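Local atomic coordinates of NAD-dependent epimerase/dehydratase domain-containing protein (Ruegeria pomeroyi DSS-3, PDB entry 3IUS), a protein that is of uncharacterised function but, as a member of the NAD-dependent epimerase/dehydratase family with a Rossmann-type fold, probably binds a dinucleotide cofactor. Residues A[152-157]-A[181-185]; A[208-213]-A[268-274]; A[114-118]-A[203-207]. All coordinates share one frame; numbering follows the deposited sequence.

Contact 1 (A[152-157]-A[181-185]); sequences AGIYGP and SRIHV
Tyr-155 stands between Arg-182 and His-184 where two neighbouring parallel strands, 153-155 and 182-184, run side by side in the large sheet of this Rossmann-type fold. The guanidinium of Arg-182 lies over one face of the phenol ring in a cation-pi contact, with CZ of Arg-182 3.7 Å from the ring centroid of Tyr-155. The two planes are 33° apart, which makes the groups inclined and not truly stacked. A bend at chi3 folds the arginine chain back over the ring. His-184 approaches the opposite face of Tyr-155 with its edge, the planes 73° apart and the centroids separated by 5.2 Å, a T-shaped pair with ND1 the nearest atom of the imidazole. The imidazole in turn receives Gly-156 CA over one of its faces, a CH-pi contact at 4.2 Å from the ring centroid. Leu-280 touches both Tyr-155 and His-184, which packs this group against helix 273-282.

On the opposite face of the sheet Ile-154 and Ile-183 meet, CG1 to CG2, and Ile-188 of helix 185-197 packs on both. Ile-154 CG2 also reaches Val-185 CB, in the first turn of that helix, at 4.1 Å. The parallel register, Gly-153 with Arg-182 through Tyr-155 with His-184, is fixed by backbone bonds that pass back and forth between the strands: Gly-153 N donates to Ser-181 O, Gly-153 O accepts from Ile-183 N at 2.9 Å, and Ile-183 O from Tyr-155 N at 3.1 Å. His-184 occupies the N-cap position of the helix that follows, and there the ladder ends as Val-185 N donates to Tyr-155 O over 2.8 Å.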
loop_
_atom_site.group_PDB
_atom_site.type_symbol
_atom_site.label_atom_id
_atom_site.label_comp_id
_atom_site.label_asym_id
_atom_site.label_seq_id
_atom_site.Cartn_x
_atom_site.Cartn_y
_atom_site.Cartn_z
ATOM N N ALA A 152 1.257 -4.607 -1.897
ATOM C CA ALA A 152 2.102 -4.765 -3.067
ATOM C C ALA A 152 2.281 -3.399 -3.726
ATOM O O ALA A 152 1.872 -2.372 -3.174
ATOM C CB ALA A 152 1.482 -5.771 -4.032
ATOM N N GLY A 153 2.908 -3.378 -4.896
ATOM C CA GLY A 153 3.074 -2.143 -5.647
ATOM C C GLY A 153 1.734 -1.568 -6.070
ATOM O O GLY A 153 0.948 -2.229 -6.754
ATOM N N ILE A 154 1.470 -0.333 -5.663
ATOM C CA ILE A 154 0.162 0.279 -5.873
ATOM C C ILE A 154 0.003 0.919 -7.253
ATOM O O ILE A 154 0.902 1.614 -7.735
ATOM C CB ILE A 154 -0.131 1.335 -4.791
ATOM C CG1 ILE A 154 0.010 0.718 -3.393
ATOM C CG2 ILE A 154 -1.522 1.926 -4.982
ATOM C CD1 ILE A 154 -0.006 1.734 -2.279
ATOM N N TYR A 155 -1.141 0.677 -7.882
ATOM C CA TYR A 155 -1.501 1.382 -9.109
ATOM C C TYR A 155 -2.987 1.712 -9.131
ATOM O O TYR A 155 -3.768 1.197 -8.323
ATOM C CB TYR A 155 -1.070 0.605 -10.362
ATOM C CG TYR A 155 -1.983 -0.539 -10.782
ATOM C CD1 TYR A 155 -2.744 -0.455 -11.944
ATOM C CD2 TYR A 155 -2.068 -1.713 -10.031
ATOM C CE1 TYR A 155 -3.569 -1.500 -12.345
ATOM C CE2 TYR A 155 -2.894 -2.766 -10.425
ATOM C CZ TYR A 155 -3.647 -2.649 -11.579
ATOM O OH TYR A 155 -4.460 -3.689 -11.984
ATOM N N GLY A 156 -3.374 2.590 -10.045
ATOM C CA GLY A 156 -4.738 3.080 -10.086
ATOM C C GLY A 156 -4.861 4.382 -10.852
ATOM O O GLY A 156 -3.919 4.807 -11.526
ATOM N N PRO A 157 -6.029 5.030 -10.758
ATOM C CA PRO A 157 -6.242 6.294 -11.468
ATOM C C PRO A 157 -5.179 7.303 -11.055
ATOM O O PRO A 157 -4.924 7.454 -9.863
ATOM C CB PRO A 157 -7.617 6.748 -10.970
ATOM C CG PRO A 157 -8.290 5.504 -10.501
ATOM C CD PRO A 157 -7.195 4.641 -9.946
ATOM N N SER A 181 4.870 -7.875 -7.495
ATOM C CA SER A 181 3.484 -7.931 -7.086
ATOM C C SER A 181 2.832 -6.566 -7.236
ATOM O O SER A 181 3.445 -5.534 -6.938
ATOM C CB SER A 181 3.373 -8.386 -5.630
ATOM O OG SER A 181 4.157 -9.536 -5.413
ATOM N N ARG A 182 1.579 -6.575 -7.681
ATOM C CA ARG A 182 0.798 -5.355 -7.839
ATOM C C ARG A 182 -0.560 -5.449 -7.157
ATOM O O ARG A 182 -1.114 -6.535 -7.008
ATOM C CB ARG A 182 0.549 -5.072 -9.318
ATOM C CG ARG A 182 1.684 -5.433 -10.244
ATOM C CD ARG A 182 1.410 -4.859 -11.622
ATOM N NE ARG A 182 1.169 -3.420 -11.545
ATOM C CZ ARG A 182 0.451 -2.723 -12.422
ATOM N NH1 ARG A 182 -0.117 -3.321 -13.461
ATOM N NH2 ARG A 182 0.291 -1.422 -12.254
ATOM N N ILE A 183 -1.111 -4.291 -6.803
ATOM C CA ILE A 183 -2.472 -4.188 -6.291
ATOM C C ILE A 183 -3.129 -2.878 -6.737
ATOM O O ILE A 183 -2.506 -1.822 -6.697
ATOM C CB ILE A 183 -2.498 -4.295 -4.751
ATOM C CG1 ILE A 183 -3.937 -4.401 -4.236
ATOM C CG2 ILE A 183 -1.771 -3.113 -4.109
ATOM C CD1 ILE A 183 -4.609 -5.718 -4.544
ATOM N N HIS A 184 -4.378 -2.961 -7.184
ATOM C CA HIS A 184 -5.134 -1.776 -7.576
ATOM C C HIS A 184 -5.645 -1.074 -6.326
ATOM O O HIS A 184 -6.111 -1.728 -5.386
ATOM C CB HIS A 184 -6.302 -2.147 -8.491
ATOM C CG HIS A 184 -6.998 -0.963 -9.084
ATOM N ND1 HIS A 184 -6.908 -0.641 -10.422
ATOM C CD2 HIS A 184 -7.782 -0.015 -8.520
ATOM C CE1 HIS A 184 -7.614 0.452 -10.657
ATOM N NE2 HIS A 184 -8.154 0.849 -9.519
ATOM N N VAL A 185 -5.548 0.251 -6.310
ATOM C CA VAL A 185 -5.913 1.031 -5.129
ATOM C C VAL A 185 -7.364 0.806 -4.681
ATOM O O VAL A 185 -7.665 0.826 -3.476
ATOM C CB VAL A 185 -5.607 2.540 -5.325
ATOM C CG1 VAL A 185 -6.476 3.139 -6.430
ATOM C CG2 VAL A 185 -5.760 3.299 -4.011
#

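Contact 2 (A[208-213]-A[268-274]); sequences CDDEPV and LKYPNYR
Glu-211 and Arg-274 make the charged part of this contact, a two-pronged salt bridge. The guanidinium presents NH1 and NH2 end-on, one to each carboxylate oxygen: NH1 to Glu-211 OE2 is 2.9 Å and nearly straight (177°), whereas NH2 to Glu-211 OE1 is 3.1 Å and more bent. Both oxygens are met on their syn sides, yet the carboxylate and guanidinium planes stand 50° apart, so the pair is twisted and not coplanar. The glutamate chain is extended, CG anti to the backbone N (chi1 -177°), which carries the carboxylate past Asn-272 CB to the arginine.

Among the direct hydrogen bonds, Asp-210 N donates to Pro-271 O at 2.8 Å and joins the two loops through their backbones. Asp-210 OD1 accepts from Asn-257 ND2 and forms a salt bridge with Lys-261. Asp-209 OD1 accepts from Glu-211 N, closing an Asx turn.

Two waters bridge from Asp-209 OD2. Water 1 links it to Tyr-270 O; water 2, 2.7 Å from Asp-209 OD2, also donates to Glu-211 O and accepts weakly from Tyr-273 N, at the start of helix 273-282.

Apolar contact comes from Val-213, whose CG2 sits over one face of the Tyr-273 ring, 3.9 Å from its centroid, a CH-pi contact. At the other end, Leu-268 CD1 rests on Asp-209 CA at 3.7 Å.

Asn-272 occupies the N-cap position of helix 273-282, its OD1 accepting weakly from Arg-274 N and also from Val-275 N. The whole is thus an N-capped helix start docked on an Asx-turn loop that leaves strand 204-207 at its C-terminal end in a Rossmann-type sheet.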
loop_
_atom_site.group_PDB
_atom_site.type_symbol
_atom_site.label_atom_id
_atom_site.label_comp_id
_atom_site.label_asym_id
_atom_site.label_seq_id
_atom_site.Cartn_x
_atom_site.Cartn_y
_atom_site.Cartn_z
ATOM N N CYS A 208 -2.390 -8.057 -2.399
ATOM C CA CYS A 208 -1.833 -8.086 -3.746
ATOM C C CYS A 208 -2.833 -8.805 -4.641
ATOM O O CYS A 208 -3.718 -9.491 -4.148
ATOM C CB CYS A 208 -0.508 -8.851 -3.756
ATOM S SG CYS A 208 -0.620 -10.518 -3.013
ATOM N N ASP A 209 -2.689 -8.663 -5.952
ATOM C CA ASP A 209 -3.587 -9.363 -6.858
ATOM C C ASP A 209 -3.135 -10.801 -7.147
ATOM O O ASP A 209 -2.222 -11.319 -6.501
ATOM C CB ASP A 209 -3.827 -8.553 -8.142
ATOM C CG ASP A 209 -2.645 -8.568 -9.074
ATOM O OD1 ASP A 209 -1.736 -9.410 -8.893
ATOM O OD2 ASP A 209 -2.635 -7.737 -10.011
ATOM N N ASP A 210 -3.791 -11.435 -8.114
ATOM C CA ASP A 210 -3.629 -12.865 -8.357
ATOM C C ASP A 210 -2.444 -13.243 -9.235
ATOM O O ASP A 210 -2.115 -14.423 -9.358
ATOM C CB ASP A 210 -4.898 -13.433 -8.992
ATOM C CG ASP A 210 -6.037 -13.553 -8.004
ATOM O OD1 ASP A 210 -5.786 -13.398 -6.797
ATOM O OD2 ASP A 210 -7.178 -13.796 -8.444
ATOM N N GLU A 211 -1.809 -12.256 -9.854
ATOM C CA GLU A 211 -0.845 -12.561 -10.901
ATOM C C GLU A 211 0.477 -11.804 -10.779
ATOM O O GLU A 211 0.625 -10.698 -11.312
ATOM C CB GLU A 211 -1.468 -12.325 -12.276
ATOM C CG GLU A 211 -0.556 -12.686 -13.428
ATOM C CD GLU A 211 -1.274 -12.702 -14.763
ATOM O OE1 GLU A 211 -2.520 -12.686 -14.774
ATOM O OE2 GLU A 211 -0.585 -12.736 -15.803
ATOM N N PRO A 212 1.439 -12.397 -10.055
ATOM C CA PRO A 212 2.806 -11.882 -10.072
ATOM C C PRO A 212 3.226 -11.717 -11.518
ATOM O O PRO A 212 3.016 -12.631 -12.314
ATOM C CB PRO A 212 3.599 -13.007 -9.425
ATOM C CG PRO A 212 2.631 -13.609 -8.450
ATOM C CD PRO A 212 1.269 -13.494 -9.080
ATOM N N VAL A 213 3.802 -10.575 -11.844
ATOM C CA VAL A 213 4.046 -10.257 -13.241
ATOM C C VAL A 213 5.415 -9.629 -13.450
ATOM O O VAL A 213 5.851 -8.792 -12.669
ATOM C CB VAL A 213 2.927 -9.336 -13.793
ATOM C CG1 VAL A 213 2.859 -8.025 -13.013
ATOM C CG2 VAL A 213 3.135 -9.060 -15.273
ATOM N N LEU A 268 -11.558 -9.554 -5.484
ATOM C CA LEU A 268 -10.814 -8.553 -6.237
ATOM C C LEU A 268 -11.575 -8.016 -7.450
ATOM O O LEU A 268 -12.105 -8.783 -8.257
ATOM C CB LEU A 268 -9.470 -9.120 -6.687
ATOM C CG LEU A 268 -8.487 -9.602 -5.619
ATOM C CD1 LEU A 268 -7.199 -10.086 -6.300
ATOM C CD2 LEU A 268 -8.206 -8.496 -4.604
ATOM N N LYS A 269 -11.620 -6.693 -7.561
ATOM C CA LYS A 269 -12.196 -6.025 -8.725
ATOM C C LYS A 269 -11.248 -6.174 -9.898
ATOM O O LYS A 269 -11.672 -6.268 -11.053
ATOM C CB LYS A 269 -12.396 -4.531 -8.453
ATOM C CG LYS A 269 -13.464 -4.187 -7.432
ATOM C CD LYS A 269 -13.429 -2.693 -7.115
ATOM C CE LYS A 269 -14.731 -2.211 -6.484
ATOM N NZ LYS A 269 -14.950 -2.752 -5.112
ATOM N N TYR A 270 -9.956 -6.171 -9.598
ATOM C CA TYR A 270 -8.936 -6.267 -10.636
ATOM C C TYR A 270 -7.924 -7.351 -10.275
ATOM O O TYR A 270 -6.863 -7.065 -9.732
ATOM C CB TYR A 270 -8.238 -4.920 -10.843
ATOM C CG TYR A 270 -9.189 -3.764 -11.069
ATOM C CD1 TYR A 270 -9.833 -3.597 -12.290
ATOM C CD2 TYR A 270 -9.430 -2.831 -10.071
ATOM C CE1 TYR A 270 -10.707 -2.538 -12.503
ATOM C CE2 TYR A 270 -10.301 -1.768 -10.275
ATOM C CZ TYR A 270 -10.932 -1.626 -11.494
ATOM O OH TYR A 270 -11.794 -0.570 -11.695
ATOM N N PRO A 271 -8.258 -8.613 -10.581
ATOM C CA PRO A 271 -7.440 -9.781 -10.225
ATOM C C PRO A 271 -6.059 -9.786 -10.867
ATOM O O PRO A 271 -5.155 -10.451 -10.368
ATOM C CB PRO A 271 -8.271 -10.960 -10.759
ATOM C CG PRO A 271 -9.189 -10.340 -11.766
ATOM C CD PRO A 271 -9.536 -9.021 -11.180
ATOM N N ASN A 272 -5.898 -9.051 -11.962
ATOM C CA ASN A 272 -4.616 -9.002 -12.652
ATOM C C ASN A 272 -4.410 -7.685 -13.389
ATOM O O ASN A 272 -5.351 -6.905 -13.558
ATOM C CB ASN A 272 -4.444 -10.204 -13.598
ATOM C CG ASN A 272 -5.406 -10.177 -14.779
ATOM O OD1 ASN A 272 -5.234 -9.396 -15.726
ATOM N ND2 ASN A 272 -6.406 -11.055 -14.749
ATOM N N TYR A 273 -3.169 -7.451 -13.814
ATOM C CA TYR A 273 -2.764 -6.180 -14.413
ATOM C C TYR A 273 -3.448 -5.922 -15.748
ATOM O O TYR A 273 -3.642 -4.771 -16.131
ATOM C CB TYR A 273 -1.238 -6.110 -14.591
ATOM C CG TYR A 273 -0.712 -6.962 -15.720
ATOM C CD1 TYR A 273 -0.375 -6.403 -16.946
ATOM C CD2 TYR A 273 -0.549 -8.327 -15.562
ATOM C CE1 TYR A 273 0.102 -7.187 -17.979
ATOM C CE2 TYR A 273 -0.078 -9.113 -16.583
ATOM C CZ TYR A 273 0.247 -8.539 -17.790
ATOM O OH TYR A 273 0.712 -9.339 -18.800
ATOM N N ARG A 274 -3.802 -6.986 -16.462
ATOM C CA ARG A 274 -4.453 -6.820 -17.757
ATOM C C ARG A 274 -5.851 -6.225 -17.623
ATOM O O ARG A 274 -6.200 -5.313 -18.358
ATOM C CB ARG A 274 -4.471 -8.122 -18.568
ATOM C CG ARG A 274 -3.097 -8.504 -19.149
ATOM C CD ARG A 274 -3.148 -9.804 -19.949
ATOM N NE ARG A 274 -3.770 -10.892 -19.193
ATOM C CZ ARG A 274 -3.154 -11.586 -18.238
ATOM N NH1 ARG A 274 -1.900 -11.299 -17.922
ATOM N NH2 ARG A 274 -3.791 -12.559 -17.598
HETATM O O HOH W 1 -4.479 -5.805 -10.347
HETATM O O HOH W 2 -1.128 -8.558 -12.099
#

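Contact 3 (A[114-118]-A[203-207]); sequences WVDET and AVYNV
Glu-117 lays its carboxylate against the amide of Asn-206, the two planes stacked and only 8° apart, as the side chains come from opposite directions. Asn-206 belongs to strand 204-207, which pairs in parallel with strand 146-155 in the Rossmann-type sheet; Glu-117 lies in the loop after the short strand 114-115. Their separation is a stacking distance, Glu-117 CD being 3.7 Å from Asn-206 CG.

The glutamate chain bends at chi2 (86°), which turns OE2 back toward the strand backbone. There Asn-206 N donates to Glu-117 OE2 at 2.9 Å in an almost straight bond (174°), arriving on the anti side of the oxygen and tilted out of the carboxylate plane. Glu-117 OE1 forms a salt bridge with Arg-259 of helix 258-262; with partners on both oxygens, rotation of the carboxylate is probably restricted.

Glu-117 CG passes 3.3 Å from Val-204 O, a carbonyl buried by this contact and without a hydrogen-bonding partner. Before the glutamate, Asp-116 OD1 accepts from Thr-118 N at 2.7 Å, an Asx turn that spans Glu-117, and also from Thr-118 OG1. A second link runs through water 3, which donates to Glu-117 OE2 and to Asn-206 O, each 2.9 Å away.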
loop_
_atom_site.group_PDB
_atom_site.type_symbol
_atom_site.label_atom_id
_atom_site.label_comp_id
_atom_site.label_asym_id
_atom_site.label_seq_id
_atom_site.Cartn_x
_atom_site.Cartn_y
_atom_site.Cartn_z
ATOM N N TRP A 114 6.724 -18.991 -3.497
ATOM C CA TRP A 114 5.529 -18.388 -2.924
ATOM C C TRP A 114 5.672 -18.202 -1.423
ATOM O O TRP A 114 6.199 -19.072 -0.726
ATOM C CB TRP A 114 4.293 -19.243 -3.231
ATOM C CG TRP A 114 3.848 -19.167 -4.661
ATOM C CD1 TRP A 114 4.245 -19.970 -5.689
ATOM C CD2 TRP A 114 2.913 -18.236 -5.215
ATOM N NE1 TRP A 114 3.622 -19.587 -6.855
ATOM C CE2 TRP A 114 2.800 -18.524 -6.591
ATOM C CE3 TRP A 114 2.168 -17.177 -4.683
ATOM C CZ2 TRP A 114 1.961 -17.806 -7.430
ATOM C CZ3 TRP A 114 1.337 -16.467 -5.519
ATOM C CH2 TRP A 114 1.244 -16.778 -6.880
ATOM N N VAL A 115 5.204 -17.057 -0.942
ATOM C CA VAL A 115 5.238 -16.726 0.471
ATOM C C VAL A 115 3.833 -16.372 0.928
ATOM O O VAL A 115 2.993 -15.964 0.130
ATOM C CB VAL A 115 6.193 -15.533 0.742
ATOM C CG1 VAL A 115 7.594 -15.852 0.228
ATOM C CG2 VAL A 115 5.673 -14.249 0.082
ATOM N N ASP A 116 3.553 -16.572 2.209
ATOM C CA ASP A 116 2.283 -16.137 2.759
ATOM C C ASP A 116 2.526 -15.391 4.062
ATOM O O ASP A 116 3.669 -15.088 4.408
ATOM C CB ASP A 116 1.290 -17.301 2.924
ATOM C CG ASP A 116 1.785 -18.387 3.875
ATOM O OD1 ASP A 116 2.505 -18.071 4.841
ATOM O OD2 ASP A 116 1.431 -19.569 3.654
ATOM N N GLU A 117 1.454 -15.095 4.778
ATOM C CA GLU A 117 1.558 -14.299 5.987
ATOM C C GLU A 117 2.307 -15.023 7.113
ATOM O O GLU A 117 2.648 -14.403 8.115
ATOM C CB GLU A 117 0.173 -13.845 6.459
ATOM C CG GLU A 117 -0.542 -12.879 5.509
ATOM C CD GLU A 117 -1.332 -13.574 4.412
ATOM O OE1 GLU A 117 -1.082 -14.771 4.142
ATOM O OE2 GLU A 117 -2.212 -12.916 3.815
ATOM N N THR A 118 2.578 -16.318 6.940
ATOM C CA THR A 118 3.327 -17.080 7.950
ATOM C C THR A 118 4.809 -17.201 7.621
ATOM O O THR A 118 5.593 -17.728 8.406
ATOM C CB THR A 118 2.760 -18.508 8.150
ATOM O OG1 THR A 118 3.066 -19.319 7.005
ATOM C CG2 THR A 118 1.258 -18.466 8.369
ATOM N N ALA A 203 -4.056 -9.688 13.283
ATOM C CA ALA A 203 -4.016 -10.327 11.975
ATOM C C ALA A 203 -3.100 -9.575 11.022
ATOM O O ALA A 203 -2.999 -8.361 11.094
ATOM C CB ALA A 203 -5.407 -10.429 11.389
ATOM N N VAL A 204 -2.434 -10.331 10.154
ATOM C CA VAL A 204 -1.641 -9.789 9.054
ATOM C C VAL A 204 -2.260 -10.262 7.743
ATOM O O VAL A 204 -2.619 -11.430 7.609
ATOM C CB VAL A 204 -0.186 -10.287 9.128
ATOM C CG1 VAL A 204 0.634 -9.728 7.967
ATOM C CG2 VAL A 204 0.441 -9.900 10.448
ATOM N N TYR A 205 -2.365 -9.367 6.760
ATOM C CA TYR A 205 -2.957 -9.711 5.477
ATOM C C TYR A 205 -2.055 -9.220 4.375
ATOM O O TYR A 205 -1.695 -8.047 4.364
ATOM C CB TYR A 205 -4.308 -9.020 5.284
ATOM C CG TYR A 205 -5.291 -9.256 6.401
ATOM C CD1 TYR A 205 -6.125 -10.363 6.389
ATOM C CD2 TYR A 205 -5.395 -8.362 7.454
ATOM C CE1 TYR A 205 -7.029 -10.582 7.412
ATOM C CE2 TYR A 205 -6.294 -8.571 8.482
ATOM C CZ TYR A 205 -7.114 -9.675 8.450
ATOM O OH TYR A 205 -8.007 -9.881 9.482
ATOM N N ASN A 206 -1.695 -10.118 3.467
ATOM C CA ASN A 206 -1.073 -9.717 2.205
ATOM C C ASN A 206 -2.121 -9.076 1.311
ATOM O O ASN A 206 -3.211 -9.616 1.149
ATOM C CB ASN A 206 -0.503 -10.926 1.474
ATOM C CG ASN A 206 0.712 -11.501 2.147
ATOM O OD1 ASN A 206 1.070 -12.658 1.910
ATOM N ND2 ASN A 206 1.356 -10.710 2.990
ATOM N N VAL A 207 -1.790 -7.943 0.694
ATOM C CA VAL A 207 -2.750 -7.264 -0.162
ATOM C C VAL A 207 -2.129 -7.086 -1.531
ATOM O O VAL A 207 -1.416 -6.119 -1.777
ATOM C CB VAL A 207 -3.208 -5.907 0.418
ATOM C CG1 VAL A 207 -4.302 -5.310 -0.452
ATOM C CG2 VAL A 207 -3.721 -6.088 1.847
HETATM O O HOH W 3 -4.218 -12.202 1.918
#

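Overall arrangement
From the N terminus, the chain first reaches 114-118, whose partner 203-207 follows 85 residues later; contact 3 therefore closes a long loop. Contact 1 is nested within it, joining 152-157 to 181-185 across a much shorter connection. Contact 2 opens directly after contact 3 closes, and its loop ends at 268-274, which runs into the C-terminal helix. Strand 146-155 pairs with 204-207 and then, further along, with 182-184, both on the same edge, so contacts 1 and 3 reach the same sheet, with Ala-152 N bonded to Val-207 O. Contacts 1 and 2 meet through Arg-182 O and Asp-209 N, while Pro-212 packs on Trp-114 between contacts 2 and 3.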